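Local coordinates for protein ChiX (Serratia marcescens, PDB 5OPZ) that cleaves the L-Ala-D-Glu bond of peptidoglycan peptides as a zinc endopeptidase required for chitinase secretion, at residues A[69-74]-A[127-132]; A[46-51]-A[77-82]; A[26-31]-A[109-114]; A[40-45]-A[95-100]. All blocks are in the same frame, centred on the assembly; numbering follows the deposited sequence. Where two conformers were deposited one is given.

Interaction 1: A[69-74]-A[127-132]. With ZN (zinc ion), chain C.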
loop_
_atom_site.group_PDB
_atom_site.type_symbol
_atom_site.label_atom_id
_atom_site.label_comp_id
_atom_site.label_asym_id
_atom_site.label_seq_id
_atom_site.Cartn_x
_atom_site.Cartn_y
_atom_site.Cartn_z
ATOM N N ARG A 69 7.136 16.870 1.981
ATOM C CA ARG A 69 7.843 15.670 2.389
ATOM C C ARG A 69 6.825 14.539 2.463
ATOM O O ARG A 69 5.850 14.585 3.219
ATOM C CB ARG A 69 8.523 15.895 3.737
ATOM C CG ARG A 69 9.398 14.738 4.235
ATOM C CD ARG A 69 10.145 15.206 5.508
ATOM N NE ARG A 69 10.075 14.355 6.705
ATOM C CZ ARG A 69 11.087 13.703 7.282
ATOM N NH1 ARG A 69 12.316 13.680 6.757
ATOM N NH2 ARG A 69 10.865 13.017 8.406
ATOM N N SER A 70 6.990 13.561 1.610
ATOM C CA SER A 70 6.125 12.370 1.616
ATOM C C SER A 70 6.976 11.151 1.393
ATOM O O SER A 70 7.854 11.147 0.513
ATOM C CB SER A 70 5.087 12.428 0.503
ATOM O OG SER A 70 4.478 11.171 0.264
ATOM N N ARG A 71 6.661 10.090 2.107
ATOM C CA ARG A 71 7.329 8.815 1.878
ATOM C C ARG A 71 7.059 8.299 0.469
ATOM O O ARG A 71 7.813 7.512 -0.058
ATOM C CB ARG A 71 6.905 7.815 2.923
ATOM C CG ARG A 71 7.268 8.165 4.361
ATOM C CD ARG A 71 8.373 7.278 4.914
ATOM N NE ARG A 71 9.660 7.622 4.348
ATOM C CZ ARG A 71 10.779 7.023 4.685
ATOM N NH1 ARG A 71 10.762 5.979 5.502
ATOM N NH2 ARG A 71 11.930 7.482 4.232
ATOM N N HIS A 72 5.973 8.741 -0.184
ATOM C CA HIS A 72 5.759 8.293 -1.542
ATOM C C HIS A 72 6.746 8.823 -2.555
ATOM O O HIS A 72 6.928 8.207 -3.593
ATOM C CB HIS A 72 4.368 8.675 -2.041
ATOM C CG HIS A 72 3.239 7.866 -1.484
ATOM N ND1 HIS A 72 2.815 6.685 -2.054
ATOM C CD2 HIS A 72 2.403 8.081 -0.434
ATOM C CE1 HIS A 72 1.796 6.191 -1.384
ATOM N NE2 HIS A 72 1.516 7.022 -0.403
ATOM N N LEU A 73 7.333 9.991 -2.271
ATOM C CA LEU A 73 8.246 10.586 -3.208
ATOM C C LEU A 73 9.539 9.836 -3.393
ATOM O O LEU A 73 10.133 9.900 -4.457
ATOM C CB LEU A 73 8.601 12.015 -2.763
ATOM C CG LEU A 73 7.482 13.050 -2.870
ATOM C CD1 LEU A 73 7.925 14.376 -2.309
ATOM C CD2 LEU A 73 7.074 13.233 -4.295
ATOM N N THR A 74 9.966 9.150 -2.338
ATOM C CA THR A 74 11.277 8.533 -2.279
ATOM C C THR A 74 11.199 7.007 -2.469
ATOM O O THR A 74 12.207 6.348 -2.450
ATOM C CB THR A 74 11.909 8.866 -0.924
ATOM O OG1 THR A 74 10.971 8.523 0.107
ATOM C CG2 THR A 74 12.296 10.328 -0.810
ATOM N N HIS A 127 -2.849 3.251 3.049
ATOM C CA HIS A 127 -1.462 3.651 3.112
ATOM C C HIS A 127 -0.622 2.739 3.936
ATOM O O HIS A 127 -0.941 2.451 5.079
ATOM C CB HIS A 127 -1.423 5.073 3.676
ATOM C CG HIS A 127 -0.050 5.682 3.733
ATOM N ND1 HIS A 127 0.534 6.327 2.672
ATOM C CD2 HIS A 127 0.913 5.569 4.666
ATOM C CE1 HIS A 127 1.754 6.698 2.980
ATOM N NE2 HIS A 127 2.015 6.215 4.175
ATOM N N PHE A 128 0.497 2.305 3.348
ATOM C CA PHE A 128 1.529 1.553 4.074
ATOM C C PHE A 128 2.904 2.209 3.799
ATOM O O PHE A 128 3.143 2.632 2.649
ATOM C CB PHE A 128 1.597 0.099 3.660
ATOM C CG PHE A 128 0.371 -0.679 3.972
ATOM C CD1 PHE A 128 -0.737 -0.658 3.152
ATOM C CD2 PHE A 128 0.264 -1.303 5.178
ATOM C CE1 PHE A 128 -1.861 -1.410 3.442
ATOM C CE2 PHE A 128 -0.823 -2.089 5.479
ATOM C CZ PHE A 128 -1.908 -2.110 4.628
ATOM N N GLN A 129 3.799 2.228 4.786
ATOM C CA GLN A 129 5.129 2.819 4.547
ATOM C C GLN A 129 6.183 2.139 5.381
ATOM O O GLN A 129 5.929 1.656 6.474
ATOM C CB GLN A 129 5.158 4.340 4.785
ATOM C CG GLN A 129 4.873 4.730 6.223
ATOM C CD GLN A 129 4.850 6.193 6.410
ATOM O OE1 GLN A 129 4.203 6.927 5.672
ATOM N NE2 GLN A 129 5.627 6.669 7.381
ATOM N N LEU A 130 7.407 2.227 4.859
ATOM C CA LEU A 130 8.577 1.953 5.679
ATOM C C LEU A 130 8.802 3.117 6.653
ATOM O O LEU A 130 8.463 4.263 6.352
ATOM C CB LEU A 130 9.823 1.811 4.812
ATOM C CG LEU A 130 9.776 0.648 3.794
ATOM C CD1 LEU A 130 10.971 0.681 2.868
ATOM C CD2 LEU A 130 9.683 -0.706 4.498
ATOM N N THR A 131 9.332 2.834 7.838
ATOM C CA THR A 131 9.482 3.892 8.843
ATOM C C THR A 131 10.658 4.796 8.523
ATOM O O THR A 131 11.660 4.351 7.947
ATOM C CB THR A 131 9.643 3.407 10.297
ATOM O OG1 THR A 131 10.890 2.786 10.493
ATOM C CG2 THR A 131 8.616 2.465 10.693
ATOM N N PHE A 132 10.528 6.051 8.947
ATOM C CA PHE A 132 11.662 6.979 8.906
ATOM C C PHE A 132 12.834 6.519 9.761
ATOM O O PHE A 132 13.990 6.722 9.358
ATOM C CB PHE A 132 11.230 8.379 9.313
ATOM C CG PHE A 132 10.548 9.152 8.215
ATOM C CD1 PHE A 132 11.247 9.629 7.111
ATOM C CD2 PHE A 132 9.195 9.437 8.289
ATOM C CE1 PHE A 132 10.623 10.388 6.109
ATOM C CE2 PHE A 132 8.559 10.202 7.301
ATOM C CZ PHE A 132 9.277 10.635 6.189
HETATM ZN ZN ZN C . -0.183 6.966 0.861
#
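The zinc ion is gripped from both segments: His-72 gives NE2 at 2.1 Å from the metal and His-127 gives ND1 at 2.0 Å, with Asp-79 as the third protein ligand. Because His-127 binds through ND1, its NE2 can donate to Gln-129 OE1 at 2.7 Å, within the ring plane and fairly straight (162°). Gln-129 is steadied in turn by its NE2, bonded to Glu-114, while His-72 ND1 goes to Gly-49 O. Each metal-binding ring thus has a second-shell acceptor to fix its rotation. The His-72-x6-Asp-79 spacing followed by a histidine on strand 127-130 is the arrangement of the LAS-type zinc peptidases of clan MD. Farther out, Phe-132 is sandwiched between two guanidinium groups. Arg-69 reaches it tip to tip, planes 3° apart and centres 4.0 Å apart, with NH2 over the middle of the ring. On the opposite face Arg-71 lies less flat, at 23°, its NE displaced toward the rim. Bends at chi2 and chi3 carry Arg-71 CD and NE over that face, CD standing 3.8 Å from the ring centroid. Arg-71 NH1 donates to Leu-130 O at 3.0 Å from above the carbonyl plane, and its NH2 bonds Tyr-135 O.

Interaction 2: A[46-51]-A[77-82]. With ZN (zinc ion), chain C.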
loop_
_atom_site.group_PDB
_atom_site.type_symbol
_atom_site.label_atom_id
_atom_site.label_comp_id
_atom_site.label_asym_id
_atom_site.label_seq_id
_atom_site.Cartn_x
_atom_site.Cartn_y
_atom_site.Cartn_z
ATOM N N VAL A 46 -1.889 -2.235 -5.984
ATOM C CA VAL A 46 -1.213 -1.020 -5.537
ATOM C C VAL A 46 -1.704 0.079 -6.478
ATOM O O VAL A 46 -1.409 0.041 -7.688
ATOM C CB VAL A 46 0.314 -1.174 -5.603
ATOM C CG1 VAL A 46 1.000 0.151 -5.350
ATOM C CG2 VAL A 46 0.754 -2.231 -4.601
ATOM N N SER A 47 -2.430 1.059 -5.914
ATOM C CA SER A 47 -2.950 2.163 -6.710
ATOM C C SER A 47 -1.953 3.284 -6.920
ATOM O O SER A 47 -1.994 3.984 -7.931
ATOM C CB SER A 47 -4.256 2.715 -6.137
ATOM O OG SER A 47 -4.032 3.364 -4.911
ATOM N N GLU A 48 -1.048 3.452 -5.954
ATOM C CA GLU A 48 0.002 4.452 -6.025
ATOM C C GLU A 48 1.238 3.995 -5.233
ATOM O O GLU A 48 1.123 3.605 -4.090
ATOM C CB GLU A 48 -0.508 5.802 -5.530
ATOM C CG GLU A 48 0.491 6.926 -5.740
ATOM C CD GLU A 48 -0.036 8.306 -5.380
ATOM O OE1 GLU A 48 -0.966 8.483 -4.555
ATOM O OE2 GLU A 48 0.557 9.283 -5.886
ATOM N N GLY A 49 2.372 3.979 -5.905
ATOM C CA GLY A 49 3.668 3.740 -5.243
ATOM C C GLY A 49 4.424 5.045 -5.245
ATOM O O GLY A 49 4.150 5.914 -4.409
ATOM N N LEU A 50 5.328 5.198 -6.203
ATOM C CA LEU A 50 6.039 6.456 -6.376
ATOM C C LEU A 50 5.060 7.557 -6.804
ATOM O O LEU A 50 4.122 7.343 -7.577
ATOM C CB LEU A 50 7.215 6.231 -7.329
ATOM C CG LEU A 50 8.255 7.310 -7.578
ATOM C CD1 LEU A 50 9.076 7.704 -6.354
ATOM C CD2 LEU A 50 9.168 6.859 -8.716
ATOM N N ARG A 51 5.230 8.706 -6.188
ATOM C CA ARG A 51 4.440 9.883 -6.480
ATOM C C ARG A 51 5.409 10.957 -6.953
ATOM O O ARG A 51 6.499 11.075 -6.426
ATOM C CB ARG A 51 3.717 10.321 -5.212
ATOM C CG ARG A 51 2.813 11.540 -5.348
ATOM C CD ARG A 51 2.219 11.906 -4.004
ATOM N NE ARG A 51 1.233 10.915 -3.573
ATOM C CZ ARG A 51 0.822 10.756 -2.314
ATOM N NH1 ARG A 51 1.311 11.480 -1.321
ATOM N NH2 ARG A 51 -0.084 9.842 -2.039
ATOM N N ALA A 77 6.568 4.254 0.269
ATOM C CA ALA A 77 5.168 4.041 0.607
ATOM C C ALA A 77 4.381 3.553 -0.576
ATOM O O ALA A 77 4.731 3.785 -1.723
ATOM C CB ALA A 77 4.579 5.341 1.123
ATOM N N VAL A 78 3.300 2.851 -0.279
ATOM C CA VAL A 78 2.294 2.452 -1.257
ATOM C C VAL A 78 0.916 2.747 -0.682
ATOM O O VAL A 78 0.708 2.655 0.535
ATOM C CB VAL A 78 2.388 0.955 -1.644
ATOM C CG1 VAL A 78 3.728 0.681 -2.319
ATOM C CG2 VAL A 78 2.204 0.063 -0.450
ATOM N N ASP A 79 -0.014 3.056 -1.594
ATOM C CA ASP A 79 -1.451 2.993 -1.315
ATOM C C ASP A 79 -2.029 1.803 -2.062
ATOM O O ASP A 79 -1.783 1.665 -3.241
ATOM C CB ASP A 79 -2.109 4.282 -1.758
ATOM C CG ASP A 79 -1.754 5.476 -0.916
ATOM O OD1 ASP A 79 -1.097 5.364 0.109
ATOM O OD2 ASP A 79 -2.141 6.584 -1.282
ATOM N N VAL A 80 -2.726 0.963 -1.329
ATOM C CA VAL A 80 -3.369 -0.188 -1.910
ATOM C C VAL A 80 -4.846 0.116 -2.151
ATOM O O VAL A 80 -5.428 1.003 -1.556
ATOM C CB VAL A 80 -3.254 -1.466 -1.049
ATOM C CG1 VAL A 80 -1.790 -1.783 -0.758
ATOM C CG2 VAL A 80 -4.012 -1.346 0.252
ATOM N N VAL A 81 -5.414 -0.627 -3.076
ATOM C CA VAL A 81 -6.834 -0.570 -3.360
ATOM C C VAL A 81 -7.393 -1.998 -3.267
ATOM O O VAL A 81 -6.889 -2.926 -3.953
ATOM C CB VAL A 81 -7.164 0.099 -4.706
ATOM C CG1 VAL A 81 -6.518 -0.573 -5.863
ATOM C CG2 VAL A 81 -8.668 0.197 -4.908
ATOM N N ALA A 82 -8.438 -2.167 -2.431
ATOM C CA ALA A 82 -9.082 -3.498 -2.306
ATOM C C ALA A 82 -9.909 -3.786 -3.560
ATOM O O ALA A 82 -10.625 -2.900 -4.037
ATOM C CB ALA A 82 -9.981 -3.520 -1.112
HETATM ZN ZN ZN C . -0.183 6.966 0.861
HETATM O O HOH W 1 -5.666 3.505 -2.800
HETATM O O HOH W 2 -3.205 7.551 -3.542
#
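Edge strand 44-48 pairs antiparallel with strand 77-82, with one extra residue at Ser-47 and Glu-48, which both stand against Asp-79: a classic beta bulge. Asp-79 O takes the bulge's amides: Ser-47 N donates at 2.8 Å, while Glu-48 N is a weak donor at 3.3 Å. In return Asp-79 N donates to Glu-48 O at 2.8 Å, closing the hydrogen-bonded pair. Before the bulge Val-46 and Val-80 form a non-hydrogen-bonded pair; Val-46 CG1 packs at right angles on Val-78, on the face that helix 27-39 covers.

The other face carries the charges. Asp-79 OD1 binds the zinc ion, together with His-72 and His-127. Glu-48 lies beside Asp-79, pointing the same way, with the carboxylates turned 81° apart; a water donates to both Glu-48 OE1 and Asp-79 OD2, which helps to offset two acceptors only 4.0 Å apart. Arg-51 grips Glu-48 side-on, NE to OE2 at 2.9 Å and NH2 to OE1 at 3.0 Å, with both oxygens close to the guanidinium plane but approached from above the carboxylate. Its NH1 is held by Gln-56, and NH2 also makes a long salt bridge to Asp-79 OD2. Beside the bulge a water sits between Ser-47 OG and Val-80 O, donating to the latter at 2.8 Å.

Interaction 3: A[26-31]-A[109-114]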
loop_
_atom_site.group_PDB
_atom_site.type_symbol
_atom_site.label_atom_id
_atom_site.label_comp_id
_atom_site.label_asym_id
_atom_site.label_seq_id
_atom_site.Cartn_x
_atom_site.Cartn_y
_atom_site.Cartn_z
ATOM N N HIS A 26 10.856 1.176 -3.012
ATOM C CA HIS A 26 11.996 0.580 -2.296
ATOM C C HIS A 26 11.909 -0.938 -2.336
ATOM O O HIS A 26 10.850 -1.469 -1.987
ATOM C CB HIS A 26 12.011 1.047 -0.848
ATOM C CG HIS A 26 13.286 0.745 -0.130
ATOM N ND1 HIS A 26 13.627 -0.531 0.267
ATOM C CD2 HIS A 26 14.337 1.529 0.192
ATOM C CE1 HIS A 26 14.832 -0.515 0.807
ATOM N NE2 HIS A 26 15.270 0.731 0.794
ATOM N N PRO A 27 12.983 -1.643 -2.747
ATOM C CA PRO A 27 12.904 -3.099 -2.837
ATOM C C PRO A 27 12.401 -3.816 -1.591
ATOM O O PRO A 27 11.814 -4.881 -1.721
ATOM C CB PRO A 27 14.333 -3.501 -3.223
ATOM C CG PRO A 27 14.910 -2.295 -3.895
ATOM C CD PRO A 27 14.279 -1.116 -3.224
ATOM N N ASP A 28 12.688 -3.321 -0.397
ATOM C CA ASP A 28 12.256 -3.974 0.815
ATOM C C ASP A 28 10.737 -3.873 0.997
ATOM O O ASP A 28 10.094 -4.854 1.419
ATOM C CB ASP A 28 12.990 -3.483 2.045
ATOM C CG ASP A 28 14.461 -3.895 2.046
ATOM O OD1 ASP A 28 14.882 -4.745 1.206
ATOM O OD2 ASP A 28 15.161 -3.353 2.917
ATOM N N LEU A 29 10.156 -2.717 0.642
ATOM C CA LEU A 29 8.694 -2.618 0.691
ATOM C C LEU A 29 8.064 -3.475 -0.407
ATOM O O LEU A 29 7.041 -4.095 -0.209
ATOM C CB LEU A 29 8.288 -1.147 0.615
ATOM C CG LEU A 29 6.775 -0.911 0.742
ATOM C CD1 LEU A 29 6.177 -1.461 1.995
ATOM C CD2 LEU A 29 6.499 0.597 0.711
ATOM N N VAL A 30 8.689 -3.507 -1.581
ATOM C CA VAL A 30 8.191 -4.372 -2.626
ATOM C C VAL A 30 8.134 -5.827 -2.155
ATOM O O VAL A 30 7.160 -6.536 -2.406
ATOM C CB VAL A 30 9.046 -4.283 -3.897
ATOM C CG1 VAL A 30 8.609 -5.314 -4.947
ATOM C CG2 VAL A 30 8.962 -2.881 -4.471
ATOM N N ARG A 31 9.195 -6.258 -1.480
ATOM C CA ARG A 31 9.243 -7.654 -1.040
ATOM C C ARG A 31 8.075 -7.962 -0.081
ATOM O O ARG A 31 7.373 -8.979 -0.235
ATOM C CB ARG A 31 10.588 -7.902 -0.402
ATOM C CG ARG A 31 10.852 -9.343 -0.047
ATOM C CD ARG A 31 12.338 -9.643 -0.274
ATOM N NE ARG A 31 13.171 -8.625 0.368
ATOM C CZ ARG A 31 13.457 -8.569 1.670
ATOM N NH1 ARG A 31 13.016 -9.492 2.540
ATOM N NH2 ARG A 31 14.219 -7.571 2.102
ATOM N N CYS A 109 9.654 -10.800 7.099
ATOM C CA CYS A 109 10.820 -10.161 6.477
ATOM C C CYS A 109 11.676 -9.381 7.436
ATOM O O CYS A 109 12.735 -8.870 7.045
ATOM C CB CYS A 109 10.381 -9.213 5.346
ATOM S SG CYS A 109 9.610 -10.045 3.938
ATOM N N GLY A 110 11.244 -9.259 8.683
ATOM C CA GLY A 110 12.022 -8.545 9.659
ATOM C C GLY A 110 11.976 -7.040 9.478
ATOM O O GLY A 110 12.955 -6.344 9.828
ATOM N N ILE A 111 10.862 -6.514 8.947
ATOM C CA ILE A 111 10.740 -5.084 8.611
ATOM C C ILE A 111 9.458 -4.563 9.208
ATOM O O ILE A 111 8.426 -5.161 9.001
ATOM C CB ILE A 111 10.669 -4.917 7.084
ATOM C CG1 ILE A 111 11.974 -5.357 6.433
ATOM C CG2 ILE A 111 10.306 -3.490 6.675
ATOM C CD1 ILE A 111 11.834 -5.591 4.977
ATOM N N ILE A 112 9.487 -3.427 9.882
ATOM C CA ILE A 112 8.258 -2.785 10.368
ATOM C C ILE A 112 7.628 -2.016 9.196
ATOM O O ILE A 112 8.294 -1.233 8.520
ATOM C CB ILE A 112 8.581 -1.881 11.571
ATOM C CG1 ILE A 112 9.024 -2.729 12.766
ATOM C CG2 ILE A 112 7.388 -1.013 11.918
ATOM C CD1 ILE A 112 9.588 -1.888 13.893
ATOM N N VAL A 113 6.334 -2.248 8.952
ATOM C CA VAL A 113 5.616 -1.438 7.969
ATOM C C VAL A 113 4.492 -0.747 8.700
ATOM O O VAL A 113 3.649 -1.406 9.259
ATOM C CB VAL A 113 5.092 -2.288 6.783
ATOM C CG1 VAL A 113 4.240 -1.467 5.809
ATOM C CG2 VAL A 113 6.286 -2.942 6.091
ATOM N N GLU A 114 4.437 0.572 8.629
ATOM C CA GLU A 114 3.386 1.355 9.264
ATOM C C GLU A 114 2.192 1.399 8.338
ATOM O O GLU A 114 2.331 1.506 7.127
ATOM C CB GLU A 114 3.848 2.782 9.544
ATOM C CG GLU A 114 4.890 2.937 10.633
ATOM C CD GLU A 114 5.410 4.366 10.776
ATOM O OE1 GLU A 114 6.063 4.901 9.847
ATOM O OE2 GLU A 114 5.152 4.963 11.831
HETATM O O HOH W 3 13.972 -8.903 4.727
#
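Arg-31, Ile-111 and Cys-109 bury most of the surface here, and Arg-31 meets both of the others. In one of its two deposited conformers, its chain bent at chi2 and chi3, the guanidinium comes up to them obliquely, NH1 3.7 Å from Cys-109 SG and NH2 4.2 Å from Ile-111 CD1. In that conformer NH2 also makes a salt bridge one turn back along the helix, to Asp-28 OD1 at 3.0 Å, meeting the oxygen from above the carboxylate plane. Asp-28 OD2 is bonded separately, to Tyr-135 OH, so in that conformer both oxygens have a partner. Ile-111 reaches the helix with CD1, which rests on Asp-28 CB at 3.8 Å. The contact joins the first turn of helix 27-39 to the place where helix 92-109 ends and the chain turns into strand 113-115. Gly-110 closes the latter helix with a Schellman motif, its positive phi of 74° leading the chain on to Ile-111. Helix 27-39 begins at His-26, the N-cap, whose ND1 accepts from Asp-28 N at 3.0 Å. Deeper in, Leu-29 CD1 approaches Val-113 CG1 at 4.3 Å, a loose apolar contact beside Leu-130, which Leu-29 touches as well.

Interaction 4: A[40-45]-A[95-100]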
loop_
_atom_site.group_PDB
_atom_site.type_symbol
_atom_site.label_atom_id
_atom_site.label_comp_id
_atom_site.label_asym_id
_atom_site.label_seq_id
_atom_site.Cartn_x
_atom_site.Cartn_y
_atom_site.Cartn_z
ATOM N N SER A 40 -3.177 -12.348 1.772
ATOM C CA SER A 40 -4.439 -11.636 1.957
ATOM C C SER A 40 -5.656 -12.420 1.482
ATOM O O SER A 40 -5.642 -12.948 0.382
ATOM C CB SER A 40 -4.400 -10.329 1.193
ATOM O OG SER A 40 -5.558 -9.568 1.469
ATOM N N LEU A 41 -6.701 -12.473 2.306
ATOM C CA LEU A 41 -7.990 -13.019 1.858
ATOM C C LEU A 41 -8.683 -12.113 0.837
ATOM O O LEU A 41 -9.553 -12.537 0.129
ATOM C CB LEU A 41 -8.912 -13.312 3.075
ATOM C CG LEU A 41 -8.704 -14.609 3.862
ATOM C CD1 LEU A 41 -9.151 -15.789 3.003
ATOM C CD2 LEU A 41 -7.292 -14.821 4.372
ATOM N N VAL A 42 -8.346 -10.849 0.870
ATOM C CA VAL A 42 -8.937 -9.817 0.043
ATOM C C VAL A 42 -7.963 -9.504 -1.076
ATOM O O VAL A 42 -6.859 -9.024 -0.810
ATOM C CB VAL A 42 -9.165 -8.549 0.902
ATOM C CG1 VAL A 42 -9.697 -7.425 0.044
ATOM C CG2 VAL A 42 -10.107 -8.897 2.030
ATOM N N PRO A 43 -8.365 -9.694 -2.323
ATOM C CA PRO A 43 -7.506 -9.243 -3.419
ATOM C C PRO A 43 -7.288 -7.740 -3.366
ATOM O O PRO A 43 -8.173 -6.996 -2.934
ATOM C CB PRO A 43 -8.301 -9.612 -4.671
ATOM C CG PRO A 43 -9.304 -10.615 -4.230
ATOM C CD PRO A 43 -9.663 -10.152 -2.839
ATOM N N PHE A 44 -6.107 -7.298 -3.793
ATOM C CA PHE A 44 -5.774 -5.878 -3.814
ATOM C C PHE A 44 -4.744 -5.597 -4.863
ATOM O O PHE A 44 -3.994 -6.506 -5.273
ATOM C CB PHE A 44 -5.324 -5.397 -2.414
ATOM C CG PHE A 44 -3.966 -5.908 -1.983
ATOM C CD1 PHE A 44 -3.836 -7.114 -1.288
ATOM C CD2 PHE A 44 -2.843 -5.145 -2.186
ATOM C CE1 PHE A 44 -2.595 -7.560 -0.865
ATOM C CE2 PHE A 44 -1.613 -5.598 -1.742
ATOM C CZ PHE A 44 -1.484 -6.801 -1.090
ATOM N N SER A 45 -4.705 -4.354 -5.294
ATOM C CA SER A 45 -3.630 -3.841 -6.098
ATOM C C SER A 45 -2.981 -2.668 -5.422
ATOM O O SER A 45 -3.433 -2.175 -4.426
ATOM C CB SER A 45 -4.140 -3.503 -7.515
ATOM O OG SER A 45 -3.084 -3.100 -8.387
ATOM N N TYR A 95 -9.571 -3.235 4.001
ATOM C CA TYR A 95 -8.233 -2.720 4.296
ATOM C C TYR A 95 -7.692 -3.276 5.591
ATOM O O TYR A 95 -6.489 -3.555 5.692
ATOM C CB TYR A 95 -8.257 -1.162 4.308
ATOM C CG TYR A 95 -8.580 -0.684 2.927
ATOM C CD1 TYR A 95 -9.905 -0.568 2.498
ATOM C CD2 TYR A 95 -7.582 -0.493 1.985
ATOM C CE1 TYR A 95 -10.203 -0.311 1.197
ATOM C CE2 TYR A 95 -7.874 -0.176 0.696
ATOM C CZ TYR A 95 -9.207 -0.103 0.283
ATOM O OH TYR A 95 -9.474 0.116 -1.058
ATOM N N ALA A 96 -8.554 -3.519 6.581
ATOM C CA ALA A 96 -8.103 -4.200 7.809
ATOM C C ALA A 96 -7.569 -5.600 7.502
ATOM O O ALA A 96 -6.569 -6.042 8.090
ATOM C CB ALA A 96 -9.184 -4.205 8.864
ATOM N N GLN A 97 -8.250 -6.274 6.582
ATOM C CA GLN A 97 -7.797 -7.617 6.216
ATOM C C GLN A 97 -6.526 -7.588 5.439
ATOM O O GLN A 97 -5.669 -8.459 5.640
ATOM C CB GLN A 97 -8.893 -8.345 5.446
ATOM C CG GLN A 97 -10.105 -8.696 6.297
ATOM C CD GLN A 97 -11.083 -9.599 5.591
ATOM O OE1 GLN A 97 -10.766 -10.732 5.336
ATOM N NE2 GLN A 97 -12.279 -9.088 5.293
ATOM N N ILE A 98 -6.427 -6.645 4.511
ATOM C CA ILE A 98 -5.163 -6.445 3.798
ATOM C C ILE A 98 -4.029 -6.204 4.801
ATOM O O ILE A 98 -2.915 -6.747 4.637
ATOM C CB ILE A 98 -5.217 -5.346 2.718
ATOM C CG1 ILE A 98 -6.210 -5.749 1.644
ATOM C CG2 ILE A 98 -3.839 -5.055 2.138
ATOM C CD1 ILE A 98 -6.722 -4.581 0.843
ATOM N N ALA A 99 -4.260 -5.351 5.791
ATOM C CA ALA A 99 -3.222 -5.031 6.751
ATOM C C ALA A 99 -2.809 -6.249 7.571
ATOM O O ALA A 99 -1.663 -6.297 7.983
ATOM C CB ALA A 99 -3.653 -3.892 7.648
ATOM N N VAL A 100 -3.701 -7.210 7.829
ATOM C CA VAL A 100 -3.282 -8.471 8.499
ATOM C C VAL A 100 -2.185 -9.140 7.658
ATOM O O VAL A 100 -1.173 -9.628 8.193
ATOM C CB VAL A 100 -4.458 -9.436 8.689
ATOM C CG1 VAL A 100 -4.048 -10.838 9.072
ATOM C CG2 VAL A 100 -5.378 -8.854 9.729
HETATM O O HOH W 4 -6.242 -11.162 5.026
#
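Ile-98 lays one methyl over the face of Phe-44 and slides another against the root of the same side chain. Its CG2 stands above the middle of the ring, 4.0 Å from the centroid and just 11° off the normal, a CH-pi contact; CD1 meets Phe-44 CB at 3.6 Å. Phe-44 takes the less common first rotamer, CG between the backbone N and the carbonyl carbon (chi1 71°). Val-42 O lies at the edge of the ring, in its plane. Val-42 crosses Ile-98 at about a right angle, CB to CG1 at 4.1 Å, and crosses Gln-97 in the same fashion: Val-42 CG2 presses on Gln-97 CB at 3.7 Å and also touches the amide end of that extended side chain, 3.8 Å from Gln-97 CD.

All this seats the connection from helix 27-39 into edge strand 44-48 against helix 92-109, in the layer of helices that packs on one face of the antiparallel sheet. Phe-44 also touches Ile-33, Ala-36 and Leu-37 of helix 27-39, so its ring is wedged between the two helices, and Ile-98 and Val-42 both reach Ala-82 on the neighbouring strand.

Ser-40, the first residue beyond helix 27-39, donates from OG to Val-42 O, two residues on, at 2.7 Å, and Ser-40 OG also lies against Ile-98 CG1. Toward the surface a water joins the backbones, accepting from Leu-41 N at 3.1 Å and donating to Gln-97 O at 2.8 Å.

In the fold
Interactions 1 and 2 share the zinc ion, the former giving both histidines and the latter the aspartate; their centres lie 11 Å apart. They meet directly where Phe-128 N reaches Val-78 O at 2.8 Å, across neighbouring strands. Interaction 3 adjoins interaction 1 on its other side: Gln-129 O and Glu-114 N, 2.8 Å apart, tie strand 127-130 to edge strand 113-115. Interaction 4 continues strand 44-48 from interaction 2, with Ser-45 O close to Val-81 N. The helices of interactions 3 and 4 pack on the sheet face away from the metal, Ile-98 about 13 Å from zinc; these two contacts do not touch, their centres 16 Å and their nearest atoms about 7 Å apart.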